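Local coordinates for protein superoxide dismutase 1 (Perkinsus marinus, PDB 2CW2) that probably protects the cell by converting superoxide radicals to hydrogen peroxide and dioxygen at a protein-bound iron ion, at residues L38-V41 / K42-E46; P47-S50 / A51-T55; N210-W214 / D215-D219. All blocks are in the same frame, centred on the assembly; numbering follows the deposited sequence.

Contact 1: residues L38-V41 / K42-E46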
loop_
_atom_site.group_PDB
_atom_site.type_symbol
_atom_site.label_atom_id
_atom_site.label_comp_id
_atom_site.label_asym_id
_atom_site.label_seq_id
_atom_site.Cartn_x
_atom_site.Cartn_y
_atom_site.Cartn_z
ATOM N N LEU A 38 -6.268 -22.259 -2.625
ATOM C CA LEU A 38 -5.166 -22.160 -3.574
ATOM C C LEU A 38 -5.189 -23.393 -4.461
ATOM O O LEU A 38 -5.451 -24.509 -3.984
ATOM C CB LEU A 38 -3.848 -22.138 -2.812
ATOM C CG LEU A 38 -3.028 -20.869 -2.612
ATOM C CD1 LEU A 38 -3.777 -19.560 -2.867
ATOM C CD2 LEU A 38 -2.274 -20.851 -1.273
ATOM N N PRO A 39 -4.911 -23.218 -5.745
ATOM C CA PRO A 39 -4.821 -24.369 -6.660
ATOM C C PRO A 39 -3.513 -25.173 -6.589
ATOM O O PRO A 39 -3.295 -26.023 -7.454
ATOM C CB PRO A 39 -5.032 -23.749 -8.055
ATOM C CG PRO A 39 -4.881 -22.248 -7.887
ATOM C CD PRO A 39 -4.728 -21.926 -6.425
ATOM N N TYR A 40 -2.675 -24.917 -5.582
ATOM C CA TYR A 40 -1.398 -25.613 -5.412
ATOM C C TYR A 40 -1.046 -25.592 -3.924
ATOM O O TYR A 40 -1.610 -24.793 -3.145
ATOM C CB TYR A 40 -0.287 -24.933 -6.249
ATOM C CG TYR A 40 -0.499 -23.431 -6.360
ATOM C CD1 TYR A 40 -0.224 -22.591 -5.279
ATOM C CD2 TYR A 40 -1.020 -22.863 -7.528
ATOM C CE1 TYR A 40 -0.471 -21.227 -5.348
ATOM C CE2 TYR A 40 -1.268 -21.494 -7.612
ATOM C CZ TYR A 40 -0.987 -20.686 -6.510
ATOM O OH TYR A 40 -1.224 -19.333 -6.570
ATOM N N VAL A 41 -0.115 -26.455 -3.523
ATOM C CA VAL A 41 0.301 -26.507 -2.124
ATOM C C VAL A 41 1.196 -25.296 -1.831
ATOM O O VAL A 41 1.644 -24.595 -2.751
ATOM C CB VAL A 41 1.036 -27.814 -1.803
ATOM C CG1 VAL A 41 0.137 -29.015 -2.142
ATOM C CG2 VAL A 41 2.346 -27.859 -2.578
ATOM N N LYS A 42 1.440 -25.042 -0.554
ATOM C CA LYS A 42 2.104 -23.812 -0.138
ATOM C C LYS A 42 3.530 -23.622 -0.651
ATOM O O LYS A 42 3.946 -22.477 -0.892
ATOM C CB LYS A 42 2.061 -23.681 1.383
ATOM C CG LYS A 42 0.645 -23.527 1.932
ATOM C CD LYS A 42 0.042 -22.153 1.575
ATOM C CE LYS A 42 -1.353 -21.968 2.180
ATOM N NZ LYS A 42 -1.344 -21.962 3.672
ATOM N N ASN A 43 4.272 -24.715 -0.856
ATOM C CA ASN A 43 5.656 -24.562 -1.313
ATOM C C ASN A 43 5.819 -24.657 -2.839
ATOM O O ASN A 43 6.938 -24.675 -3.367
ATOM C CB ASN A 43 6.606 -25.527 -0.563
ATOM C CG ASN A 43 6.460 -26.966 -0.996
ATOM O OD1 ASN A 43 5.723 -27.277 -1.936
ATOM N ND2 ASN A 43 7.200 -27.867 -0.324
ATOM N N ALA A 44 4.686 -24.654 -3.537
ATOM C CA ALA A 44 4.656 -25.024 -4.943
ATOM C C ALA A 44 5.266 -23.967 -5.875
ATOM O O ALA A 44 5.671 -24.301 -6.988
ATOM C CB ALA A 44 3.243 -25.367 -5.372
ATOM N N LEU A 45 5.312 -22.715 -5.412
ATOM C CA LEU A 45 5.825 -21.585 -6.190
ATOM C C LEU A 45 7.262 -21.186 -5.822
ATOM O O LEU A 45 7.798 -20.183 -6.324
ATOM C CB LEU A 45 4.887 -20.367 -6.035
ATOM C CG LEU A 45 3.414 -20.631 -6.316
ATOM C CD1 LEU A 45 2.649 -19.313 -6.317
ATOM C CD2 LEU A 45 3.245 -21.374 -7.646
ATOM N N GLU A 46 7.904 -21.968 -4.958
ATOM C CA GLU A 46 9.295 -21.681 -4.587
ATOM C C GLU A 46 10.238 -21.971 -5.753
ATOM O O GLU A 46 9.986 -22.890 -6.540
ATOM C CB GLU A 46 9.693 -22.491 -3.345
ATOM C CG GLU A 46 9.744 -21.632 -2.066
ATOM C CD GLU A 46 8.775 -22.115 -1.007
ATOM O OE1 GLU A 46 8.930 -21.801 0.200
ATOM O OE2 GLU A 46 7.833 -22.821 -1.397
#
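Val41 and Ala44 close a type I beta turn in which Ala44 N donates to Val41 O at 3.1 Å, with an N-H...O angle of 152° and the donor standing above the carbonyl plane. A second type I turn, from Asn43 to Glu46, overlaps the first, so the chain leaves the irregular loop 38-41 by winding through two successive bends. The bends bring the side chains of Tyr40, Ala44 and Leu45 together. Leu45 lies across the Tyr40 ring at about a right angle to that side chain: its CD2 sits over the ring centre, 4.2 Å from the centroid and 4° off the normal, a CH-pi contact, while Leu45 CD1, on the same side of the ring, lies 3.8 Å from Tyr40 CE1 near the hydroxyl end. Pro39 CD touches the opposite face, nearer the rim, so the ring is held between a proline and a leucine. Tyr40 carries its ring between backbone N and carbonyl carbon, chi1 33°, a strained setting short of the usual staggered one. The small methyl of Ala44 can lie close to two neighbours, its CB 3.7 Å from Tyr40 CB and 3.8 Å from Val41 CG2. Further out, the Lys42 chain bends at chi2 and chi4 and crosses Leu38, its CE 3.7 Å from Leu38 CD2, before NZ reaches a salt bridge with Asp59 and a hydrogen bond to Thr55, both on helix 51-73. Tyr40 OH bonds to Phe109 O at the end of helix 93-110. Aromatic and aliphatic carbon thus fill the buried side, while the two long polar side chains spend their carbon on packing and their tips on neighbouring helices; the turns are thereby tied to helices 51-73 and 93-110, the two long helices of the alpha-hairpin domain.

Contact 2: residues P47-S50 / A51-T55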
loop_
_atom_site.group_PDB
_atom_site.type_symbol
_atom_site.label_atom_id
_atom_site.label_comp_id
_atom_site.label_asym_id
_atom_site.label_seq_id
_atom_site.Cartn_x
_atom_site.Cartn_y
_atom_site.Cartn_z
ATOM N N PRO A 47 11.328 -21.218 -5.873
ATOM C CA PRO A 47 11.732 -20.185 -4.911
ATOM C C PRO A 47 11.193 -18.779 -5.191
ATOM O O PRO A 47 11.498 -17.833 -4.442
ATOM C CB PRO A 47 13.257 -20.185 -5.054
ATOM C CG PRO A 47 13.473 -20.468 -6.526
ATOM C CD PRO A 47 12.301 -21.362 -6.972
ATOM N N HIS A 48 10.395 -18.639 -6.249
ATOM C CA HIS A 48 9.897 -17.333 -6.675
ATOM C C HIS A 48 8.953 -16.682 -5.655
ATOM O O HIS A 48 8.967 -15.472 -5.469
ATOM C CB HIS A 48 9.197 -17.492 -8.035
ATOM C CG HIS A 48 9.957 -18.367 -8.981
ATOM N ND1 HIS A 48 11.200 -18.025 -9.459
ATOM C CD2 HIS A 48 9.687 -19.598 -9.476
ATOM C CE1 HIS A 48 11.648 -18.988 -10.245
ATOM N NE2 HIS A 48 10.753 -19.956 -10.267
ATOM N N MET A 49 8.125 -17.490 -5.008
ATOM C CA MET A 49 7.220 -16.995 -3.978
ATOM C C MET A 49 7.206 -18.040 -2.874
ATOM O O MET A 49 7.020 -19.231 -3.148
ATOM C CB MET A 49 5.795 -16.815 -4.540
ATOM C CG MET A 49 4.808 -16.095 -3.600
ATOM S SD MET A 49 3.213 -15.806 -4.385
ATOM C CE MET A 49 3.683 -14.634 -5.723
ATOM N N SER A 50 7.411 -17.602 -1.633
ATOM C CA SER A 50 7.594 -18.547 -0.536
ATOM C C SER A 50 6.287 -19.122 -0.025
ATOM O O SER A 50 5.223 -18.532 -0.218
ATOM C CB SER A 50 8.333 -17.901 0.635
ATOM O OG SER A 50 7.568 -16.874 1.246
ATOM N N ALA A 51 6.385 -20.258 0.670
ATOM C CA ALA A 51 5.242 -20.791 1.421
ATOM C C ALA A 51 4.744 -19.801 2.473
ATOM O O ALA A 51 3.529 -19.680 2.721
ATOM C CB ALA A 51 5.613 -22.129 2.087
ATOM N N GLU A 52 5.670 -19.088 3.104
ATOM C CA GLU A 52 5.267 -18.123 4.124
ATOM C C GLU A 52 4.413 -17.011 3.484
ATOM O O GLU A 52 3.382 -16.604 4.041
ATOM C CB GLU A 52 6.486 -17.530 4.855
ATOM C CG GLU A 52 6.056 -16.533 5.917
ATOM C CD GLU A 52 7.199 -15.881 6.661
ATOM O OE1 GLU A 52 8.361 -16.259 6.438
ATOM O OE2 GLU A 52 6.919 -14.986 7.495
ATOM N N THR A 53 4.820 -16.555 2.296
ATOM C CA THR A 53 4.028 -15.556 1.559
ATOM C C THR A 53 2.634 -16.072 1.208
ATOM O O THR A 53 1.629 -15.413 1.481
ATOM C CB THR A 53 4.768 -15.098 0.310
ATOM O OG1 THR A 53 5.825 -14.222 0.706
ATOM C CG2 THR A 53 3.867 -14.208 -0.602
ATOM N N LEU A 54 2.557 -17.257 0.630
ATOM C CA LEU A 54 1.246 -17.807 0.317
ATOM C C LEU A 54 0.349 -17.979 1.540
ATOM O O LEU A 54 -0.865 -17.777 1.458
ATOM C CB LEU A 54 1.384 -19.102 -0.458
ATOM C CG LEU A 54 1.767 -18.906 -1.929
ATOM C CD1 LEU A 54 1.964 -20.257 -2.626
ATOM C CD2 LEU A 54 0.710 -18.069 -2.653
ATOM N N THR A 55 0.936 -18.346 2.676
ATOM C CA THR A 55 0.168 -18.525 3.895
ATOM C C THR A 55 -0.416 -17.205 4.372
ATOM O O THR A 55 -1.614 -17.102 4.612
ATOM C CB THR A 55 1.036 -19.190 4.967
ATOM O OG1 THR A 55 1.418 -20.475 4.468
ATOM C CG2 THR A 55 0.209 -19.537 6.209
#
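Ser50 meets the first turn of helix 51-73 with both its side chain and its carbonyl. Ser50 CB lies beside the first peptide of the helix, 3.8 Å from Glu52 N. Beyond it, Ser50 OG is placed between backbone N and carbonyl carbon, chi1 66°, which turns it back over the helix start to accept from Thr53 N at 3.0 Å with an N-H...O angle of 159°. Asp196 also binds this hydroxyl and, through its other carboxylate oxygen, Thr53 OG1. Serine suits the place because its short hydroxyl can fold back to accept a first-turn N-H, of the kind that lacks the usual i-4 helical partner. The Ser50 carbonyl starts the helical bonding, Ser50 O accepting from Leu54 N at 3.1 Å along a nearly straight N-H (170°). Met49 runs across Thr53 and Leu54: its CG lies 3.7 Å from Thr53 CG2, and its SD 3.8 Å from Leu54 CD2, so the flexible thioether packs on the buried side of the helix. At the next residue after the cap, Ala51 O takes both Thr55 N and Thr55 OG1, from opposite faces of its plane. Glu52 forms a salt bridge with Arg198 of the second subunit. A serine N-cap flanked by a hydrophobic staple, Met49 with Leu54, thus begins the helix that carries the iron ligand His57 in this Fe/Mn superoxide dismutase.

Contact 3: residues N210-W214 / D215-D219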
loop_
_atom_site.group_PDB
_atom_site.type_symbol
_atom_site.label_atom_id
_atom_site.label_comp_id
_atom_site.label_asym_id
_atom_site.label_seq_id
_atom_site.Cartn_x
_atom_site.Cartn_y
_atom_site.Cartn_z
ATOM N N ASN A 210 8.238 -16.077 -13.902
ATOM C CA ASN A 210 8.494 -17.513 -13.776
ATOM C C ASN A 210 7.285 -18.272 -13.267
ATOM O O ASN A 210 7.310 -19.501 -13.219
ATOM C CB ASN A 210 9.692 -17.780 -12.876
ATOM C CG ASN A 210 10.943 -17.120 -13.391
ATOM O OD1 ASN A 210 11.294 -17.269 -14.569
ATOM N ND2 ASN A 210 11.613 -16.375 -12.540
ATOM N N LEU A 211 6.225 -17.542 -12.914
ATOM C CA LEU A 211 5.053 -18.150 -12.272
ATOM C C LEU A 211 3.752 -18.104 -13.069
ATOM O O LEU A 211 2.793 -18.782 -12.715
ATOM C CB LEU A 211 4.803 -17.496 -10.918
ATOM C CG LEU A 211 5.888 -17.554 -9.842
ATOM C CD1 LEU A 211 5.416 -16.790 -8.626
ATOM C CD2 LEU A 211 6.193 -18.991 -9.484
ATOM N N VAL A 212 3.714 -17.310 -14.134
ATOM C CA VAL A 212 2.457 -17.038 -14.844
ATOM C C VAL A 212 1.780 -18.314 -15.367
ATOM O O VAL A 212 2.416 -19.134 -16.064
ATOM C CB VAL A 212 2.683 -16.054 -15.997
ATOM C CG1 VAL A 212 1.420 -15.941 -16.876
ATOM C CG2 VAL A 212 3.108 -14.670 -15.451
ATOM N N ASN A 213 0.493 -18.467 -15.037
ATOM C CA ASN A 213 -0.277 -19.653 -15.403
ATOM C C ASN A 213 -0.919 -19.390 -16.752
ATOM O O ASN A 213 -2.035 -18.851 -16.828
ATOM C CB ASN A 213 -1.341 -19.914 -14.332
ATOM C CG ASN A 213 -2.145 -21.179 -14.571
ATOM O OD1 ASN A 213 -2.978 -21.572 -13.731
ATOM N ND2 ASN A 213 -1.921 -21.817 -15.694
ATOM N N TRP A 214 -0.211 -19.723 -17.826
ATOM C CA TRP A 214 -0.698 -19.353 -19.146
ATOM C C TRP A 214 -1.957 -20.147 -19.527
ATOM O O TRP A 214 -2.724 -19.725 -20.389
ATOM C CB TRP A 214 0.381 -19.525 -20.221
ATOM C CG TRP A 214 1.549 -18.564 -20.110
ATOM C CD1 TRP A 214 2.860 -18.887 -19.893
ATOM C CD2 TRP A 214 1.508 -17.144 -20.278
ATOM N NE1 TRP A 214 3.634 -17.747 -19.886
ATOM C CE2 TRP A 214 2.829 -16.663 -20.130
ATOM C CE3 TRP A 214 0.483 -16.223 -20.551
ATOM C CZ2 TRP A 214 3.149 -15.304 -20.229
ATOM C CZ3 TRP A 214 0.794 -14.883 -20.643
ATOM C CH2 TRP A 214 2.119 -14.432 -20.496
ATOM N N ASP A 215 -2.174 -21.287 -18.877
ATOM C CA ASP A 215 -3.390 -22.048 -19.124
ATOM C C ASP A 215 -4.624 -21.296 -18.624
ATOM O O ASP A 215 -5.639 -21.260 -19.309
ATOM C CB ASP A 215 -3.281 -23.423 -18.477
ATOM C CG ASP A 215 -2.309 -24.308 -19.205
ATOM O OD1 ASP A 215 -2.164 -25.472 -18.797
ATOM O OD2 ASP A 215 -1.668 -23.927 -20.208
ATOM N N PHE A 216 -4.509 -20.662 -17.453
ATOM C CA PHE A 216 -5.575 -19.829 -16.899
ATOM C C PHE A 216 -5.802 -18.606 -17.774
ATOM O O PHE A 216 -6.955 -18.268 -18.104
ATOM C CB PHE A 216 -5.224 -19.403 -15.459
ATOM C CG PHE A 216 -6.217 -18.439 -14.825
ATOM C CD1 PHE A 216 -7.517 -18.845 -14.514
ATOM C CD2 PHE A 216 -5.835 -17.143 -14.518
ATOM C CE1 PHE A 216 -8.416 -17.949 -13.893
ATOM C CE2 PHE A 216 -6.730 -16.258 -13.910
ATOM C CZ PHE A 216 -8.010 -16.669 -13.594
ATOM N N VAL A 217 -4.703 -17.954 -18.164
ATOM C CA VAL A 217 -4.793 -16.803 -19.054
ATOM C C VAL A 217 -5.519 -17.193 -20.336
ATOM O O VAL A 217 -6.443 -16.488 -20.759
ATOM C CB VAL A 217 -3.425 -16.173 -19.339
ATOM C CG1 VAL A 217 -3.544 -14.967 -20.315
ATOM C CG2 VAL A 217 -2.770 -15.702 -18.012
ATOM N N ASN A 218 -5.114 -18.314 -20.941
ATOM C CA ASN A 218 -5.751 -18.778 -22.170
ATOM C C ASN A 218 -7.232 -19.151 -22.000
ATOM O O ASN A 218 -8.045 -18.911 -22.898
ATOM C CB ASN A 218 -4.951 -19.928 -22.793
ATOM C CG ASN A 218 -3.899 -19.439 -23.780
ATOM O OD1 ASN A 218 -4.124 -18.478 -24.537
ATOM N ND2 ASN A 218 -2.740 -20.093 -23.774
ATOM N N ASP A 219 -7.591 -19.698 -20.841
ATOM C CA ASP A 219 -8.992 -19.929 -20.523
ATOM C C ASP A 219 -9.760 -18.592 -20.491
ATOM O O ASP A 219 -10.900 -18.510 -20.940
ATOM C CB ASP A 219 -9.143 -20.615 -19.159
ATOM C CG ASP A 219 -8.680 -22.072 -19.152
ATOM O OD1 ASP A 219 -8.566 -22.703 -20.236
ATOM O OD2 ASP A 219 -8.431 -22.684 -18.080
#
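Asn218 N and Val217 N make the two bonds that open helix 214-223. Asn218 N donates to Trp214 O at 2.8 Å, tilted 33° from the carbonyl plane. Val217 N donates to Asn213 O at 3.1 Å, nearly straight (170° at the hydrogen) and in the carbonyl plane. Asn213 occupies the N-cap position, where asparagine is a common residue. Asn218 spends its amide elsewhere, on the backbone of Thr121 and Ile124, and the indole NE1 of Trp214 bonds to Gly118 O. Around these bonds the packing is apolar. Val217 lies alongside Trp214, pointing the same way, with its CB 4.1 Å from Trp214 CE3. Val212 CG1 stands 3.5 Å above the centre of one indole face of Trp214 and also comes 4.3 Å from Val217 CG2, so the two branched valines and the wide ring form one cluster against Met184 of strand 181-187. On another side, Phe216 meets Phe107 edge-to-face. A helix start with asparagine at the N-cap position, packed on the sheet, is what this cluster builds, seating the last helix of the C-terminal alpha/beta domain of an iron superoxide dismutase.

Along the chain the three contacts come in series. Contacts 1 and 2 are neighbours, their centres about 8 Å apart, in the alpha-hairpin domain: the turns of 38-46 lead into the start of helix 51-73, and Glu46 OE1 probably bonds back to Ala51 N. Contact 3 comes much later, in the C-terminal domain, where helix 214-223 packs on strand 181-187. Its centre is about 15 Å from that of contact 1 and about 18 Å from that of contact 2, yet the loop residue Leu211 touches Leu45, His48 and Met49. The two domains therefore meet here through loops, as suits an iron site whose ligands, His57, His105, Asp187 and His191, come from both.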